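Local coordinates for molybdate-binding protein MolA (Haemophilus influenzae, PDB 3PSA) that binds molybdate and tungstate, but not sulfate or phosphate, in the periplasm and serves the MolBCA ABC transporter in low-affinity molybdate import, at residues A[188-193]-A[239-244]; A[29-34]-A[280-285]; A[15-20]-A[150-155]; A[20-25]-A[86-91]. All coordinates share one frame; numbering follows the deposited sequence.

Interaction 1 of 4, residues A[188-193]-A[239-244]; sequences MANPDL and LVQDRY. With WO4 (tungstate(VI)ion), chain B.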
# COMPACT_ATOMS: atom_id res chain seq x y z
N MET A 188 4.32 -12.57 6.74
CA MET A 188 4.23 -12.11 5.37
C MET A 188 5.50 -12.48 4.60
O MET A 188 6.59 -11.92 4.86
CB MET A 188 4.01 -10.60 5.37
CG MET A 188 4.02 -9.94 4.01
SD MET A 188 2.94 -10.71 2.80
CE MET A 188 1.36 -10.24 3.38
N ALA A 189 5.35 -13.38 3.65
CA ALA A 189 6.50 -13.85 2.87
C ALA A 189 6.63 -13.10 1.54
O ALA A 189 5.84 -13.31 0.61
CB ALA A 189 6.40 -15.33 2.66
N ASN A 190 7.59 -12.18 1.47
CA ASN A 190 7.95 -11.52 0.20
C ASN A 190 9.14 -12.25 -0.49
O ASN A 190 9.85 -13.04 0.17
CB ASN A 190 8.25 -10.02 0.39
CG ASN A 190 6.98 -9.15 0.39
OD1 ASN A 190 5.91 -9.54 0.89
ND2 ASN A 190 7.11 -7.95 -0.17
N PRO A 191 9.38 -11.98 -1.79
CA PRO A 191 10.45 -12.65 -2.53
C PRO A 191 11.77 -12.53 -1.80
O PRO A 191 11.99 -11.56 -1.08
CB PRO A 191 10.55 -11.82 -3.80
CG PRO A 191 9.13 -11.39 -4.03
CD PRO A 191 8.63 -11.06 -2.68
N ASP A 192 12.63 -13.51 -2.03
CA ASP A 192 14.01 -13.52 -1.55
C ASP A 192 14.13 -13.32 -0.04
O ASP A 192 14.90 -12.51 0.43
CB ASP A 192 14.87 -12.52 -2.34
CG ASP A 192 14.63 -12.60 -3.85
OD1 ASP A 192 14.69 -13.71 -4.41
OD2 ASP A 192 14.37 -11.53 -4.46
N LEU A 193 13.32 -14.07 0.72
CA LEU A 193 13.24 -13.95 2.17
C LEU A 193 12.97 -12.54 2.71
O LEU A 193 13.41 -12.18 3.80
CB LEU A 193 14.45 -14.61 2.84
CG LEU A 193 14.37 -16.14 2.77
CD1 LEU A 193 15.75 -16.75 2.94
CD2 LEU A 193 13.42 -16.68 3.80
N LEU A 239 1.21 -15.56 4.60
CA LEU A 239 0.51 -14.78 3.62
C LEU A 239 1.51 -14.32 2.60
O LEU A 239 2.69 -14.13 2.95
CB LEU A 239 -0.18 -13.58 4.27
CG LEU A 239 -1.22 -13.96 5.35
CD1 LEU A 239 -1.76 -12.67 5.91
CD2 LEU A 239 -2.35 -14.76 4.74
N VAL A 240 1.04 -14.26 1.35
CA VAL A 240 1.79 -13.68 0.22
C VAL A 240 0.92 -12.61 -0.49
O VAL A 240 -0.25 -12.82 -0.78
CB VAL A 240 2.15 -14.80 -0.77
CG1 VAL A 240 2.90 -14.28 -2.00
CG2 VAL A 240 2.93 -15.91 -0.08
N GLN A 241 1.52 -11.47 -0.79
CA GLN A 241 0.89 -10.43 -1.60
C GLN A 241 0.60 -10.90 -3.02
O GLN A 241 1.45 -11.55 -3.68
CB GLN A 241 1.84 -9.23 -1.66
CG GLN A 241 2.14 -8.65 -0.27
CD GLN A 241 3.23 -7.58 -0.26
OE1 GLN A 241 3.97 -7.38 -1.24
NE2 GLN A 241 3.35 -6.90 0.87
N ASP A 242 -0.57 -10.48 -3.52
CA ASP A 242 -1.04 -10.87 -4.85
C ASP A 242 -0.05 -10.52 -5.96
O ASP A 242 -0.03 -11.21 -7.00
CB ASP A 242 -2.36 -10.18 -5.16
CG ASP A 242 -3.02 -10.75 -6.40
OD1 ASP A 242 -3.10 -12.01 -6.51
OD2 ASP A 242 -3.38 -9.93 -7.25
N ARG A 243 0.74 -9.46 -5.76
CA ARG A 243 1.67 -9.01 -6.83
C ARG A 243 2.85 -9.95 -6.97
O ARG A 243 3.53 -9.89 -8.00
CB ARG A 243 2.18 -7.58 -6.59
CG ARG A 243 2.95 -7.43 -5.33
CD ARG A 243 3.25 -5.99 -5.02
NE ARG A 243 3.71 -5.86 -3.64
CZ ARG A 243 4.13 -4.72 -3.12
NH1 ARG A 243 4.17 -3.64 -3.89
NH2 ARG A 243 4.52 -4.66 -1.85
N TYR A 244 3.08 -10.80 -5.95
CA TYR A 244 4.17 -11.78 -5.95
C TYR A 244 3.75 -13.26 -5.92
O TYR A 244 4.21 -14.01 -5.05
CB TYR A 244 5.16 -11.48 -4.81
CG TYR A 244 5.81 -10.12 -4.96
CD1 TYR A 244 6.42 -9.74 -6.16
CD2 TYR A 244 5.80 -9.20 -3.90
CE1 TYR A 244 7.02 -8.47 -6.30
CE2 TYR A 244 6.41 -7.93 -4.03
CZ TYR A 244 7.01 -7.58 -5.23
OH TYR A 244 7.61 -6.33 -5.36
W WO4 B . 5.45 -1.21 -0.15
O1 WO4 B . 6.89 0.04 -0.22
O2 WO4 B . 5.08 -1.48 -1.91
O3 WO4 B . 5.27 -2.94 0.54
O4 WO4 B . 4.07 -0.30 0.52
O HOH W 1 4.56 -11.42 -0.65
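Met188 and Leu239 form a parallel bridge where the inner strands 184-188 and 237-240 of a parallel four-stranded sheet reach their C-terminal ends, and Ala189 N donates to Leu239 O at 2.9 Å with an almost straight N-H...O angle of 169°. Past this point the two chains separate, and one water spans the gap: it donates to Ala189 O and Asn190 OD1 and accepts from Gln241 N. The Met188 side chain, bent at chi2 and chi3, brings SD within 3.8 Å of Gln241 CG, while its CE meets Leu239 CB; the methionine crosses both partners at about a right angle. Asn190 and Gln241 set their amide planes steeply to each other, 77° apart, and share a weak hydrogen bond, Asn190 ND2 to Gln241 OE1 at 3.4 Å. Farther out Pro191 lies over one face of the Tyr244 ring in a CH-pi contact, CG standing 3.9 Å from the ring centroid; Arg243 CG lies over the opposite face, and the phenol OH turns to Lys50. Gln241 OE1 also takes two bonds from Arg243, NH2 at 2.8 Å and NE at 2.9 Å, both arriving from one face of the amide plane. Gln241 NE2 donates to Ala277 O and Tyr196 OH. Arg243, a molybdate-binding residue, directs NH1 and NH2 to tungstate O2, and NH2 also to O3 at 3.0 Å. Gln241 is thus a second-shell residue: its OE1 lies within 1° of the guanidinium plane, and NE and NH2 of Arg243 grip it side-on, which would help hold the rotation of the group that meets the anion.

Interaction 2 of 4, residues A[29-34]-A[280-285]; sequences LNIAVQ and YPMPEA. With WO4 (tungstate(VI)ion), chain B.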
# COMPACT_ATOMS: atom_id res chain seq x y z
N LEU A 29 0.03 6.43 -7.36
CA LEU A 29 -0.55 6.03 -8.64
C LEU A 29 -1.89 5.31 -8.48
O LEU A 29 -2.88 5.65 -9.16
CB LEU A 29 0.43 5.17 -9.45
CG LEU A 29 -0.07 4.85 -10.86
CD1 LEU A 29 -0.56 6.10 -11.59
CD2 LEU A 29 1.04 4.14 -11.67
N ASN A 30 -1.94 4.37 -7.54
CA ASN A 30 -3.15 3.63 -7.28
C ASN A 30 -4.28 4.52 -6.73
O ASN A 30 -5.44 4.36 -7.14
CB ASN A 30 -2.81 2.46 -6.36
CG ASN A 30 -4.00 1.57 -6.03
OD1 ASN A 30 -4.80 1.22 -6.89
ND2 ASN A 30 -4.08 1.17 -4.75
N ILE A 31 -3.95 5.47 -5.85
CA ILE A 31 -4.93 6.43 -5.33
C ILE A 31 -5.46 7.29 -6.50
O ILE A 31 -6.68 7.45 -6.65
CB ILE A 31 -4.34 7.29 -4.18
CG1 ILE A 31 -4.18 6.41 -2.92
CG2 ILE A 31 -5.23 8.48 -3.95
CD1 ILE A 31 -3.22 7.01 -1.85
N ALA A 32 -4.58 7.77 -7.37
CA ALA A 32 -5.03 8.55 -8.53
C ALA A 32 -5.93 7.76 -9.48
O ALA A 32 -6.86 8.33 -10.00
CB ALA A 32 -3.84 9.21 -9.30
N VAL A 33 -5.64 6.47 -9.70
CA VAL A 33 -6.54 5.60 -10.45
C VAL A 33 -7.92 5.56 -9.80
O VAL A 33 -8.98 5.66 -10.46
CB VAL A 33 -5.97 4.17 -10.63
CG1 VAL A 33 -7.00 3.26 -11.33
CG2 VAL A 33 -4.70 4.22 -11.46
N GLN A 34 -7.92 5.43 -8.50
CA GLN A 34 -9.19 5.45 -7.78
C GLN A 34 -9.87 6.79 -7.63
O GLN A 34 -11.02 6.83 -7.20
CB GLN A 34 -9.02 4.79 -6.42
CG GLN A 34 -8.59 3.37 -6.53
CD GLN A 34 -8.42 2.74 -5.20
OE1 GLN A 34 -9.39 2.58 -4.46
NE2 GLN A 34 -7.20 2.34 -4.88
N TYR A 280 2.85 0.32 3.16
CA TYR A 280 1.96 1.48 3.15
C TYR A 280 0.48 1.12 3.08
O TYR A 280 0.07 0.15 2.37
CB TYR A 280 2.30 2.36 1.95
CG TYR A 280 3.64 3.08 1.97
CD1 TYR A 280 3.72 4.48 1.99
CD2 TYR A 280 4.84 2.35 1.91
CE1 TYR A 280 4.97 5.12 1.93
CE2 TYR A 280 6.08 2.98 1.86
CZ TYR A 280 6.15 4.34 1.90
OH TYR A 280 7.39 4.95 1.84
N PRO A 281 -0.35 1.94 3.76
CA PRO A 281 -1.79 1.72 3.73
C PRO A 281 -2.46 2.14 2.39
O PRO A 281 -2.11 3.18 1.81
CB PRO A 281 -2.29 2.57 4.88
CG PRO A 281 -1.33 3.70 4.99
CD PRO A 281 0.00 3.14 4.57
N MET A 282 -3.43 1.35 1.92
CA MET A 282 -4.14 1.68 0.68
C MET A 282 -5.63 1.53 1.00
O MET A 282 -6.02 0.69 1.87
CB MET A 282 -3.72 0.77 -0.52
CG MET A 282 -2.22 0.69 -0.89
SD MET A 282 -1.81 1.86 -2.23
CE MET A 282 -2.46 3.35 -1.58
N PRO A 283 -6.48 2.38 0.39
CA PRO A 283 -7.86 2.41 0.85
C PRO A 283 -8.59 1.07 0.67
O PRO A 283 -9.35 0.66 1.53
CB PRO A 283 -8.53 3.51 -0.01
CG PRO A 283 -7.61 3.72 -1.13
CD PRO A 283 -6.23 3.33 -0.72
N GLU A 284 -8.32 0.37 -0.42
CA GLU A 284 -8.95 -0.92 -0.65
C GLU A 284 -8.43 -1.99 0.29
O GLU A 284 -9.16 -2.94 0.58
CB GLU A 284 -8.87 -1.32 -2.14
CG GLU A 284 -7.47 -1.77 -2.59
CD GLU A 284 -6.55 -0.61 -2.94
OE1 GLU A 284 -6.79 0.56 -2.51
OE2 GLU A 284 -5.58 -0.89 -3.68
N ALA A 285 -7.22 -1.79 0.84
CA ALA A 285 -6.61 -2.74 1.77
C ALA A 285 -7.38 -2.68 3.05
O ALA A 285 -7.68 -3.72 3.63
CB ALA A 285 -5.15 -2.36 2.00
W WO4 B . 5.45 -1.21 -0.15
O1 WO4 B . 6.89 0.04 -0.22
O2 WO4 B . 5.08 -1.48 -1.91
O3 WO4 B . 5.27 -2.94 0.54
O4 WO4 B . 4.07 -0.30 0.52
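Asn30 and Gln34 meet Glu284 in a buried polar contact between helix 26-34 and the start of helix 283-297, its centre about 7 Å from the centre of the chain. The two donors are one turn apart on their helix, and each reaches a different carboxylate oxygen. Asn30 ND2 donates to the syn lone pair of Glu284 OE2 at 2.8 Å, with the acceptor 13° from the amide plane. Gln34 NE2 meets OE1 of Glu284 at 3.0 Å, but from above the carboxylate plane, 55° out of it. The Glu284 chain, bent at chi2 (-83°), turns its carboxylate so that both amides reach it from one side. Asn30 ND2 also makes a long, weak bond to Met282 SD, 3.5 Å away; Met282, the N-cap residue of helix 283-297, turns its CE to Ile31 CD1 at 3.7 Å. Pro283, in the first turn of that helix, packs its ring against the amide of Gln34. Lys276 forms a salt bridge with Glu284 OE2, while Tyr56 and Tyr319 bond to Asn30 OD1 and Tyr314 to Gln34 OE1. At the other end of segment 280-285, Tyr280 N donates to tungstate O4 at 3.0 Å. The buried carboxylate therefore has two amide donors and a lysine, an environment that would be expected to favour its ionised form, and the bonds tie the beginning of a helix to helix 26-34 just beyond a backbone that binds the anion.

Interaction 3 of 4, residues A[15-20]-A[150-155]; sequences PDHINR and VFEKKQ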
# COMPACT_ATOMS: atom_id res chain seq x y z
N PRO A 15 0.52 24.75 -9.92
CA PRO A 15 -0.46 25.40 -10.78
C PRO A 15 -1.90 25.19 -10.30
O PRO A 15 -2.16 24.29 -9.50
CB PRO A 15 -0.25 24.72 -12.13
CG PRO A 15 1.21 24.35 -12.11
CD PRO A 15 1.49 23.96 -10.70
N ASP A 16 -2.81 26.05 -10.75
CA ASP A 16 -4.21 25.96 -10.38
C ASP A 16 -4.85 24.68 -10.87
O ASP A 16 -5.71 24.12 -10.18
CB ASP A 16 -4.99 27.15 -10.93
CG ASP A 16 -4.72 28.43 -10.17
OD1 ASP A 16 -4.21 28.36 -9.03
OD2 ASP A 16 -5.05 29.51 -10.72
N HIS A 17 -4.42 24.26 -12.06
CA HIS A 17 -4.91 23.05 -12.68
C HIS A 17 -3.70 22.21 -13.07
O HIS A 17 -2.66 22.74 -13.47
CB HIS A 17 -5.78 23.36 -13.90
CG HIS A 17 -6.86 24.38 -13.63
ND1 HIS A 17 -7.93 24.13 -12.79
CD2 HIS A 17 -7.02 25.65 -14.08
CE1 HIS A 17 -8.69 25.21 -12.72
NE2 HIS A 17 -8.18 26.14 -13.51
N ILE A 18 -3.85 20.91 -12.86
CA ILE A 18 -2.79 19.93 -13.16
C ILE A 18 -3.29 18.98 -14.24
O ILE A 18 -4.36 18.36 -14.10
CB ILE A 18 -2.42 19.11 -11.89
CG1 ILE A 18 -1.75 19.99 -10.82
CG2 ILE A 18 -1.53 17.86 -12.25
CD1 ILE A 18 -0.38 20.53 -11.19
N ASN A 19 -2.51 18.83 -15.31
CA ASN A 19 -2.91 17.97 -16.44
C ASN A 19 -1.75 17.08 -16.93
O ASN A 19 -1.94 16.15 -17.69
CB ASN A 19 -3.44 18.79 -17.61
CG ASN A 19 -4.86 19.29 -17.39
OD1 ASN A 19 -5.08 20.49 -17.34
ND2 ASN A 19 -5.82 18.38 -17.26
N ARG A 20 -0.55 17.38 -16.45
CA ARG A 20 0.64 16.62 -16.85
C ARG A 20 1.49 16.16 -15.66
O ARG A 20 2.69 16.38 -15.62
CB ARG A 20 1.47 17.47 -17.80
CG ARG A 20 0.69 17.85 -19.04
CD ARG A 20 1.53 18.57 -20.03
NE ARG A 20 2.44 17.61 -20.67
CZ ARG A 20 2.13 16.81 -21.69
NH1 ARG A 20 0.91 16.83 -22.23
NH2 ARG A 20 3.06 16.00 -22.16
N VAL A 150 -4.66 18.15 -5.37
CA VAL A 150 -3.74 18.43 -6.47
C VAL A 150 -4.48 18.24 -7.81
O VAL A 150 -4.41 19.10 -8.71
CB VAL A 150 -2.49 17.54 -6.39
CG1 VAL A 150 -1.59 17.76 -7.63
CG2 VAL A 150 -1.68 17.84 -5.17
N PHE A 151 -5.23 17.16 -7.91
CA PHE A 151 -5.89 16.77 -9.14
C PHE A 151 -7.34 17.32 -9.26
O PHE A 151 -8.01 17.05 -10.26
CB PHE A 151 -5.94 15.24 -9.19
CG PHE A 151 -4.63 14.58 -9.59
CD1 PHE A 151 -4.10 14.76 -10.87
CD2 PHE A 151 -3.96 13.72 -8.71
CE1 PHE A 151 -2.89 14.14 -11.26
CE2 PHE A 151 -2.77 13.07 -9.09
CZ PHE A 151 -2.23 13.31 -10.39
N GLU A 152 -7.77 18.08 -8.25
CA GLU A 152 -9.13 18.67 -8.15
C GLU A 152 -10.18 17.57 -8.28
O GLU A 152 -11.07 17.64 -9.12
CB GLU A 152 -9.34 19.77 -9.19
CG GLU A 152 -8.46 20.96 -9.00
CD GLU A 152 -8.56 21.89 -10.18
OE1 GLU A 152 -7.95 21.59 -11.24
OE2 GLU A 152 -9.28 22.91 -10.05
N LYS A 153 -10.02 16.52 -7.46
CA LYS A 153 -11.01 15.44 -7.30
C LYS A 153 -11.49 15.42 -5.84
O LYS A 153 -11.56 14.36 -5.23
CB LYS A 153 -10.41 14.06 -7.62
CG LYS A 153 -9.93 13.87 -9.04
CD LYS A 153 -10.98 14.03 -10.10
CE LYS A 153 -10.34 13.91 -11.47
NZ LYS A 153 -11.21 14.20 -12.65
N LYS A 154 -11.81 16.58 -5.29
CA LYS A 154 -12.17 16.67 -3.85
C LYS A 154 -13.32 15.76 -3.41
O LYS A 154 -13.19 15.02 -2.43
CB LYS A 154 -12.38 18.13 -3.41
CG LYS A 154 -12.50 18.28 -1.91
CD LYS A 154 -12.94 19.66 -1.48
CE LYS A 154 -13.13 19.71 0.03
NZ LYS A 154 -14.30 18.89 0.46
N GLN A 155 -14.43 15.77 -4.16
CA GLN A 155 -15.57 14.92 -3.81
C GLN A 155 -15.19 13.43 -3.80
O GLN A 155 -15.50 12.70 -2.83
CB GLN A 155 -16.73 15.19 -4.77
CG GLN A 155 -18.06 14.53 -4.36
CD GLN A 155 -19.20 14.89 -5.31
OE1 GLN A 155 -19.20 15.96 -5.93
NE2 GLN A 155 -20.19 13.98 -5.42
O HOH W 2 -7.75 25.24 -8.70
O HOH W 3 -6.09 19.77 -11.25
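His17 and Ile18 join the loop before strand 21-24 to Glu152 and Val150 at the C-terminal end of helix 132-151, which closes in a Schellman motif with Glu152 at positive phi. The apolar part belongs to Ile18, whose CB points toward the helix end. Its CG1 lies 3.9 Å from Val150 CG1 and also beside the carbonyl oxygen of Val150, while CG2 approaches Phe151 CE1 obliquely at 4.1 Å. Phe151 itself meets the ring of Phe89 on strand 87-91, so this layer continues into the sheet. The direct polar bond lies farther out, between exposed residues: His17 ND1 donates to Glu152 OE1 at 3.0 Å. The chain of Glu152, extended beyond CG, carries the carboxylate out to the imidazole edge, the two planes 32° apart. Water mediates the rest. One molecule donates to Asp16 O and Glu152 OE2. A second accepts from Ile18 N and lies near Val150 O, which accepts from Arg2. In the histidine-carboxylate bond, Glu152 OE1 lies only 6° from the plane of the His17 ring, and ND1 approaches it on the syn side, 17° out of the carboxylate plane.

Interaction 4 of 4, residues A[20-25]-A[86-91]; sequences RAVVLQ and DVVFVT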
# COMPACT_ATOMS: atom_id res chain seq x y z
N ARG A 20 -0.55 17.38 -16.45
CA ARG A 20 0.64 16.62 -16.85
C ARG A 20 1.49 16.16 -15.66
O ARG A 20 2.69 16.38 -15.62
CB ARG A 20 1.47 17.47 -17.80
CG ARG A 20 0.69 17.85 -19.04
CD ARG A 20 1.53 18.57 -20.03
NE ARG A 20 2.44 17.61 -20.67
CZ ARG A 20 2.13 16.81 -21.69
NH1 ARG A 20 0.91 16.83 -22.23
NH2 ARG A 20 3.06 16.00 -22.16
N ALA A 21 0.84 15.46 -14.74
CA ALA A 21 1.49 14.96 -13.56
C ALA A 21 2.38 13.75 -13.87
O ALA A 21 2.05 12.92 -14.75
CB ALA A 21 0.45 14.60 -12.54
N VAL A 22 3.51 13.68 -13.19
CA VAL A 22 4.40 12.53 -13.27
C VAL A 22 4.36 11.90 -11.89
O VAL A 22 4.63 12.55 -10.90
CB VAL A 22 5.86 12.88 -13.72
CG1 VAL A 22 6.79 11.69 -13.48
CG2 VAL A 22 5.85 13.19 -15.19
N VAL A 23 4.01 10.63 -11.83
CA VAL A 23 3.81 9.98 -10.55
C VAL A 23 4.85 8.90 -10.30
O VAL A 23 4.77 7.79 -10.86
CB VAL A 23 2.40 9.40 -10.49
CG1 VAL A 23 2.19 8.75 -9.14
CG2 VAL A 23 1.36 10.56 -10.66
N LEU A 24 5.83 9.23 -9.46
CA LEU A 24 6.96 8.29 -9.25
C LEU A 24 6.76 7.46 -7.96
O LEU A 24 7.71 7.21 -7.20
CB LEU A 24 8.35 8.99 -9.27
CG LEU A 24 8.72 9.81 -10.54
CD1 LEU A 24 10.01 10.48 -10.38
CD2 LEU A 24 8.75 9.03 -11.86
N GLN A 25 5.53 7.02 -7.71
CA GLN A 25 5.27 6.17 -6.55
C GLN A 25 4.01 5.41 -6.85
O GLN A 25 3.00 6.01 -7.29
CB GLN A 25 4.99 7.00 -5.30
CG GLN A 25 4.83 6.15 -4.03
CD GLN A 25 4.10 6.87 -2.91
OE1 GLN A 25 4.64 7.06 -1.81
NE2 GLN A 25 2.87 7.25 -3.17
N ASP A 86 3.77 19.30 -15.07
CA ASP A 86 3.41 20.39 -14.20
C ASP A 86 3.60 20.12 -12.70
O ASP A 86 3.60 21.03 -11.92
CB ASP A 86 2.00 20.99 -14.49
CG ASP A 86 0.92 19.95 -14.73
OD1 ASP A 86 1.06 18.76 -14.35
OD2 ASP A 86 -0.16 20.36 -15.24
N VAL A 87 3.73 18.86 -12.33
CA VAL A 87 4.07 18.43 -10.95
C VAL A 87 4.68 17.02 -10.95
O VAL A 87 4.44 16.23 -11.84
CB VAL A 87 2.81 18.46 -10.05
CG1 VAL A 87 1.70 17.45 -10.49
CG2 VAL A 87 3.19 18.26 -8.58
N VAL A 88 5.48 16.70 -9.93
CA VAL A 88 6.00 15.33 -9.78
C VAL A 88 5.66 14.84 -8.38
O VAL A 88 6.13 15.43 -7.40
CB VAL A 88 7.53 15.23 -10.04
CG1 VAL A 88 8.00 13.80 -9.89
CG2 VAL A 88 7.84 15.76 -11.46
N PHE A 89 4.94 13.72 -8.27
CA PHE A 89 4.76 13.07 -6.96
C PHE A 89 5.93 12.12 -6.72
O PHE A 89 6.26 11.30 -7.58
CB PHE A 89 3.47 12.23 -6.91
CG PHE A 89 2.21 13.06 -6.89
CD1 PHE A 89 1.59 13.38 -5.69
CD2 PHE A 89 1.64 13.50 -8.07
CE1 PHE A 89 0.41 14.17 -5.67
CE2 PHE A 89 0.46 14.28 -8.04
CZ PHE A 89 -0.14 14.59 -6.84
N VAL A 90 6.53 12.19 -5.53
CA VAL A 90 7.60 11.23 -5.19
C VAL A 90 7.30 10.56 -3.84
O VAL A 90 6.50 11.06 -3.04
CB VAL A 90 9.00 11.92 -5.12
CG1 VAL A 90 9.36 12.59 -6.46
CG2 VAL A 90 9.08 12.90 -3.92
N THR A 91 7.93 9.44 -3.59
CA THR A 91 7.74 8.78 -2.31
C THR A 91 8.54 9.53 -1.23
O THR A 91 9.55 10.20 -1.49
CB THR A 91 8.12 7.27 -2.38
OG1 THR A 91 7.66 6.57 -1.20
CG2 THR A 91 9.62 7.11 -2.50
O HOH W 4 9.63 8.56 -5.74
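Phe89 packs beside Val23 across two neighbouring parallel strands, both side chains pointing the same way from the sheet. At the start of the phenylalanine, CB passes 4.2 Å from Val22 O, the carbonyl that accepts from the backbone N of Phe89. With CG beside the backbone N (chi1 -71°), the ring runs alongside Val23, and CD2 reaches Val23 CG2 at 3.9 Å in an oblique approach. Beyond CD2 the ring leaves the neighbouring strand: CZ meets Val150 of helix 132-151, and Ile147 of the same helix also touches the ring. Ala21 and Val87 share this face, Ala21 CB lying 3.7 Å from Val87 CG1.

The strands 21-24 and 87-91 are the two central strands of a parallel four-stranded sheet of order 2-1-3-4, and their axes are 10° apart. Backbone bonds step along the pair: Val22 N to Val87 O at 3.0 Å, Phe89 N to Val22 O at 2.9 Å, and Leu24 N to Phe89 O at 2.8 Å. On the other face Leu24 CD1 crosses obliquely to Val88 CG1, and Val22 CB packs on Val88 CG2; helix 96-104 packs on this face through Leu24, Val88 and Val90, while Val22 meets Pro69.

At the Arg20 and Asp86 end, Arg20 N donates to Asp86 OD1 at 3.0 Å from above the carboxylate plane, and weakly to OD2, while Asp86 N returns a bond to Arg20 O; Asn19 N gives Asp86 OD2 a further donor. At the opposite end a water donates to Leu24 O and accepts from Thr91 N.

Interactions 1 and 2 both reach the bound tungstate, though their centres are 19 Å apart and their nearest atoms about 7 Å: Arg243 comes from one and Tyr280 N from the other, with His26, Tyr196 and Gly279 also hydrogen-bonded to the anion. Strand 21-24 of interaction 4 runs straight into helix 26-34 of interaction 2, and the two contacts touch where Tyr280 OH lies 3.5 Å from Thr91 OG1. Interactions 3 and 4 share Arg20, and Phe151 CE1 of the former is 3.6 Å from Ala21 CB of the latter. Interaction 3 is the remote one from interaction 1, with centres 35 Å apart on opposite sides of the chain's centre.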